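Local coordinates for 33-36 kDa outer membrane protein (Acinetobacter baumannii, PDB 6GIE) that probably forms a beta-barrel channel that lets small solutes cross the bacterial outer membrane, at residues L146-V158 and D189-I201. Residues are numbered along the deposited sequence; the frame is centred on the assembly and turned at random.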
loop_
_atom_site.group_PDB
_atom_site.type_symbol
_atom_site.label_atom_id
_atom_site.label_comp_id
_atom_site.label_asym_id
_atom_site.label_seq_id
_atom_site.Cartn_x
_atom_site.Cartn_y
_atom_site.Cartn_z
ATOM N N LEU A 146 -0.518 15.921 -11.477
ATOM C CA LEU A 146 -0.988 17.101 -10.785
ATOM C C LEU A 146 -0.422 16.872 -9.420
ATOM O O LEU A 146 -0.019 15.783 -9.107
ATOM C CB LEU A 146 -2.538 17.202 -10.742
ATOM C CG LEU A 146 -3.367 17.591 -11.985
ATOM C CD1 LEU A 146 -4.858 17.636 -11.644
ATOM C CD2 LEU A 146 -2.988 18.948 -12.511
ATOM N N PRO A 147 -0.310 17.915 -8.617
ATOM C CA PRO A 147 0.191 17.649 -7.285
ATOM C C PRO A 147 -0.660 16.587 -6.548
ATOM O O PRO A 147 -1.872 16.588 -6.665
ATOM C CB PRO A 147 0.098 19.021 -6.605
ATOM C CG PRO A 147 0.281 20.003 -7.711
ATOM C CD PRO A 147 -0.371 19.370 -8.931
ATOM N N ASN A 148 0.008 15.691 -5.820
ATOM C CA ASN A 148 -0.582 14.521 -5.138
ATOM C C ASN A 148 -1.311 13.495 -6.003
ATOM O O ASN A 148 -2.082 12.651 -5.491
ATOM C CB ASN A 148 -1.453 14.994 -4.000
ATOM C CG ASN A 148 -0.749 16.044 -3.132
ATOM O OD1 ASN A 148 0.438 15.896 -2.783
ATOM N ND2 ASN A 148 -1.475 17.095 -2.766
ATOM N N PHE A 149 -1.108 13.579 -7.331
ATOM C CA PHE A 149 -1.686 12.591 -8.203
ATOM C C PHE A 149 -0.594 11.894 -8.975
ATOM O O PHE A 149 0.028 12.489 -9.887
ATOM C CB PHE A 149 -2.773 13.173 -9.136
ATOM C CG PHE A 149 -3.350 12.135 -10.066
ATOM C CD1 PHE A 149 -3.892 10.948 -9.572
ATOM C CD2 PHE A 149 -3.367 12.327 -11.435
ATOM C CE1 PHE A 149 -4.441 9.967 -10.429
ATOM C CE2 PHE A 149 -3.926 11.367 -12.300
ATOM C CZ PHE A 149 -4.453 10.183 -11.815
ATOM N N LEU A 150 -0.419 10.619 -8.641
ATOM C CA LEU A 150 0.575 9.818 -9.256
ATOM C C LEU A 150 -0.042 8.846 -10.257
ATOM O O LEU A 150 -0.967 8.064 -9.932
ATOM C CB LEU A 150 1.354 9.031 -8.163
ATOM C CG LEU A 150 2.373 7.955 -8.571
ATOM C CD1 LEU A 150 3.528 8.494 -9.403
ATOM C CD2 LEU A 150 2.963 7.309 -7.285
ATOM N N VAL A 151 0.520 8.849 -11.457
ATOM C CA VAL A 151 0.295 7.773 -12.391
ATOM C C VAL A 151 1.621 7.035 -12.707
ATOM O O VAL A 151 2.607 7.669 -13.048
ATOM C CB VAL A 151 -0.246 8.341 -13.696
ATOM C CG1 VAL A 151 -0.598 7.210 -14.640
ATOM C CG2 VAL A 151 -1.411 9.203 -13.383
ATOM N N ALA A 152 1.571 5.707 -12.705
ATOM C CA ALA A 152 2.749 4.855 -12.891
ATOM C C ALA A 152 2.431 3.599 -13.701
ATOM O O ALA A 152 1.398 2.980 -13.514
ATOM C CB ALA A 152 3.312 4.467 -11.578
ATOM N N VAL A 153 3.306 3.294 -14.654
ATOM C CA VAL A 153 3.170 2.101 -15.451
ATOM C C VAL A 153 4.431 1.280 -15.216
ATOM O O VAL A 153 5.481 1.838 -14.968
ATOM C CB VAL A 153 3.083 2.416 -16.967
ATOM C CG1 VAL A 153 1.792 3.167 -17.285
ATOM C CG2 VAL A 153 4.292 3.217 -17.404
ATOM N N GLY A 154 4.337 -0.026 -15.340
ATOM C CA GLY A 154 5.525 -0.818 -15.144
ATOM C C GLY A 154 5.363 -2.213 -15.635
ATOM O O GLY A 154 4.516 -2.479 -16.475
ATOM N N TYR A 155 6.150 -3.114 -15.064
ATOM C CA TYR A 155 5.958 -4.524 -15.354
ATOM C C TYR A 155 6.543 -5.393 -14.267
ATOM O O TYR A 155 7.269 -4.922 -13.398
ATOM C CB TYR A 155 6.495 -4.875 -16.727
ATOM C CG TYR A 155 7.927 -5.217 -16.684
ATOM C CD1 TYR A 155 8.854 -4.257 -16.359
ATOM C CD2 TYR A 155 8.355 -6.522 -16.919
ATOM C CE1 TYR A 155 10.194 -4.581 -16.252
ATOM C CE2 TYR A 155 9.681 -6.865 -16.803
ATOM C CZ TYR A 155 10.609 -5.888 -16.477
ATOM O OH TYR A 155 11.959 -6.200 -16.378
ATOM N N THR A 156 6.141 -6.653 -14.278
ATOM C CA THR A 156 6.574 -7.590 -13.288
ATOM C C THR A 156 6.735 -8.955 -13.921
ATOM O O THR A 156 6.246 -9.203 -15.015
ATOM C CB THR A 156 5.612 -7.676 -12.094
ATOM O OG1 THR A 156 5.902 -8.864 -11.342
ATOM C CG2 THR A 156 4.204 -7.746 -12.570
ATOM N N SER A 157 7.470 -9.825 -13.244
ATOM C CA SER A 157 7.907 -11.070 -13.863
ATOM C C SER A 157 8.439 -12.045 -12.804
ATOM O O SER A 157 8.676 -11.651 -11.655
ATOM C CB SER A 157 9.014 -10.761 -14.886
ATOM O OG SER A 157 9.417 -11.928 -15.591
ATOM N N VAL A 158 8.652 -13.296 -13.226
ATOM C CA VAL A 158 9.376 -14.321 -12.434
ATOM C C VAL A 158 10.897 -14.121 -12.547
ATOM O O VAL A 158 11.491 -14.316 -13.614
ATOM C CB VAL A 158 9.032 -15.762 -12.889
ATOM C CG1 VAL A 158 9.808 -16.793 -12.074
ATOM C CG2 VAL A 158 7.541 -16.026 -12.764
ATOM N N ASP A 189 4.923 -12.938 -16.430
ATOM C CA ASP A 189 5.123 -11.661 -17.078
ATOM C C ASP A 189 3.834 -10.790 -17.100
ATOM O O ASP A 189 2.753 -11.298 -17.418
ATOM C CB ASP A 189 5.576 -11.918 -18.501
ATOM C CG ASP A 189 6.470 -10.836 -19.027
ATOM O OD1 ASP A 189 6.684 -9.817 -18.324
ATOM O OD2 ASP A 189 6.981 -11.018 -20.148
ATOM N N ALA A 190 3.938 -9.500 -16.776
ATOM C CA ALA A 190 2.796 -8.610 -16.881
ATOM C C ALA A 190 3.176 -7.129 -16.901
ATOM O O ALA A 190 4.188 -6.723 -16.321
ATOM C CB ALA A 190 1.815 -8.883 -15.759
ATOM N N VAL A 191 2.374 -6.339 -17.601
ATOM C CA VAL A 191 2.496 -4.898 -17.583
ATOM C C VAL A 191 1.576 -4.445 -16.484
ATOM O O VAL A 191 0.519 -5.044 -16.271
ATOM C CB VAL A 191 1.989 -4.257 -18.900
ATOM C CG1 VAL A 191 2.172 -2.742 -18.849
ATOM C CG2 VAL A 191 2.701 -4.869 -20.095
ATOM N N THR A 192 1.936 -3.376 -15.790
ATOM C CA THR A 192 1.047 -2.868 -14.763
ATOM C C THR A 192 0.820 -1.413 -14.933
ATOM O O THR A 192 1.632 -0.690 -15.547
ATOM C CB THR A 192 1.641 -3.060 -13.377
ATOM O OG1 THR A 192 2.856 -2.303 -13.275
ATOM C CG2 THR A 192 1.914 -4.548 -13.135
ATOM N N ALA A 193 -0.274 -0.958 -14.345
ATOM C CA ALA A 193 -0.575 0.463 -14.346
ATOM C C ALA A 193 -1.171 0.751 -13.050
ATOM O O ALA A 193 -1.980 -0.063 -12.534
ATOM C CB ALA A 193 -1.582 0.848 -15.437
ATOM N N ARG A 194 -0.857 1.937 -12.530
ATOM C CA ARG A 194 -1.577 2.357 -11.366
ATOM C C ARG A 194 -1.617 3.854 -11.120
ATOM O O ARG A 194 -0.739 4.649 -11.553
ATOM C CB ARG A 194 -0.997 1.600 -10.152
ATOM C CG ARG A 194 0.329 2.046 -9.617
ATOM C CD ARG A 194 0.676 1.323 -8.275
ATOM N NE ARG A 194 2.017 1.793 -7.895
ATOM C CZ ARG A 194 2.236 2.815 -7.100
ATOM N NH1 ARG A 194 1.248 3.401 -6.453
ATOM N NH2 ARG A 194 3.462 3.221 -6.880
ATOM N N THR A 195 -2.579 4.220 -10.289
ATOM C CA THR A 195 -2.732 5.604 -9.928
ATOM C C THR A 195 -2.933 5.744 -8.463
ATOM O O THR A 195 -3.422 4.826 -7.853
ATOM C CB THR A 195 -3.946 6.254 -10.628
ATOM O OG1 THR A 195 -5.145 5.641 -10.205
ATOM C CG2 THR A 195 -3.846 6.124 -12.091
ATOM N N LYS A 196 -2.516 6.885 -7.924
ATOM C CA LYS A 196 -2.741 7.212 -6.564
ATOM C C LYS A 196 -3.073 8.677 -6.344
ATOM O O LYS A 196 -2.386 9.575 -6.843
ATOM C CB LYS A 196 -1.479 6.893 -5.719
ATOM C CG LYS A 196 -1.708 6.912 -4.178
ATOM C CD LYS A 196 -0.431 6.357 -3.476
ATOM C CE LYS A 196 -0.290 6.659 -2.006
ATOM N NZ LYS A 196 -1.343 5.964 -1.265
ATOM N N TYR A 197 -4.084 8.929 -5.504
ATOM C CA TYR A 197 -4.411 10.334 -5.169
ATOM C C TYR A 197 -4.619 10.492 -3.710
ATOM O O TYR A 197 -5.233 9.630 -3.083
ATOM C CB TYR A 197 -5.694 10.829 -5.930
ATOM C CG TYR A 197 -6.095 12.265 -5.572
ATOM C CD1 TYR A 197 -5.376 13.351 -6.056
ATOM C CD2 TYR A 197 -7.189 12.527 -4.785
ATOM C CE1 TYR A 197 -5.757 14.634 -5.739
ATOM C CE2 TYR A 197 -7.574 13.822 -4.487
ATOM C CZ TYR A 197 -6.853 14.848 -4.959
ATOM O OH TYR A 197 -7.191 16.113 -4.615
ATOM N N VAL A 198 -4.265 11.672 -3.202
ATOM C CA VAL A 198 -4.587 12.029 -1.817
ATOM C C VAL A 198 -4.832 13.502 -1.797
ATOM O O VAL A 198 -3.991 14.276 -2.203
ATOM C CB VAL A 198 -3.468 11.630 -0.806
ATOM C CG1 VAL A 198 -3.825 12.122 0.592
ATOM C CG2 VAL A 198 -3.349 10.129 -0.748
ATOM N N GLY A 199 -6.042 13.895 -1.433
ATOM C CA GLY A 199 -6.358 15.293 -1.258
ATOM C C GLY A 199 -7.094 15.599 0.039
ATOM O O GLY A 199 -7.853 14.773 0.588
ATOM N N ASN A 200 -6.828 16.800 0.530
ATOM C CA ASN A 200 -7.562 17.404 1.632
ATOM C C ASN A 200 -8.862 17.901 1.114
ATOM O O ASN A 200 -8.880 18.407 0.010
ATOM C CB ASN A 200 -6.759 18.557 2.193
ATOM C CG ASN A 200 -5.511 18.061 2.910
ATOM O OD1 ASN A 200 -5.481 16.937 3.412
ATOM N ND2 ASN A 200 -4.491 18.879 2.953
ATOM N N ILE A 201 -9.955 17.749 1.863
ATOM C CA ILE A 201 -11.181 18.406 1.418
ATOM C C ILE A 201 -11.210 19.852 1.965
ATOM O O ILE A 201 -11.103 20.083 3.162
ATOM C CB ILE A 201 -12.481 17.593 1.669
ATOM C CG1 ILE A 201 -12.980 17.754 3.096
ATOM C CG2 ILE A 201 -12.302 16.114 1.320
ATOM C CD1 ILE A 201 -14.438 17.403 3.221
HETATM O O HOH W 1 5.163 -2.918 -11.618
#
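Leu-150 and Lys-196 exchange a pair of backbone hydrogen bonds, and the same happens at Ala-152 with Arg-194, Gly-154 with Thr-192 and Thr-156 with Ala-190. These eight bonds satisfy the facing amides and carbonyls of antiparallel strands 149-157 and 190-200. The shortest runs from Arg-194 N to Ala-152 O, 2.7 Å, nearly in line with the carbonyl. The bonds at Gly-154 are less well aligned: Thr-192 N approaches Gly-154 O from 57° above the carbonyl plane. Beyond Phe-149 the ladder ends in a weak bond from Val-198 N to Asn-148 O, 3.3 Å. The type II turn 146-149 is closed by Phe-149 N on Leu-146 O. The strands are neighbouring staves of the porin barrel, joined through an unmodelled connection. The backbones of Val-151, Val-153 and Tyr-155 instead bond to Ala-143, Ala-141 and Leu-139 of strand 135-146. Leu-150, Arg-194 and Lys-196 face the barrel interior. Arg-194 CG sits between its backbone N and carbonyl carbon (chi1 75°), and the chain then runs extended to a salt bridge from NE to Glu-140. Its NH2 passes Leu-150 CD2 at 4.1 Å. Lys-196 NZ pairs with Glu-65 and Glu-211. Thr-192 OG1 is hydrogen-bonded to a water at 2.9 Å; the water makes a weak bond to Tyr-155 O. Thr-156 OG1 bonds to Tyr-137 O, while its CG2 meets Thr-192 CG2 at 4.0 Å. On the outer face, Phe-149 CB touches the edge of the Tyr-197 ring at CD1, and Phe-149 CE1 lies 3.8 Å from Thr-195 CB. Tyr-155 OH hydrogen-bonds with Tyr-137 OH.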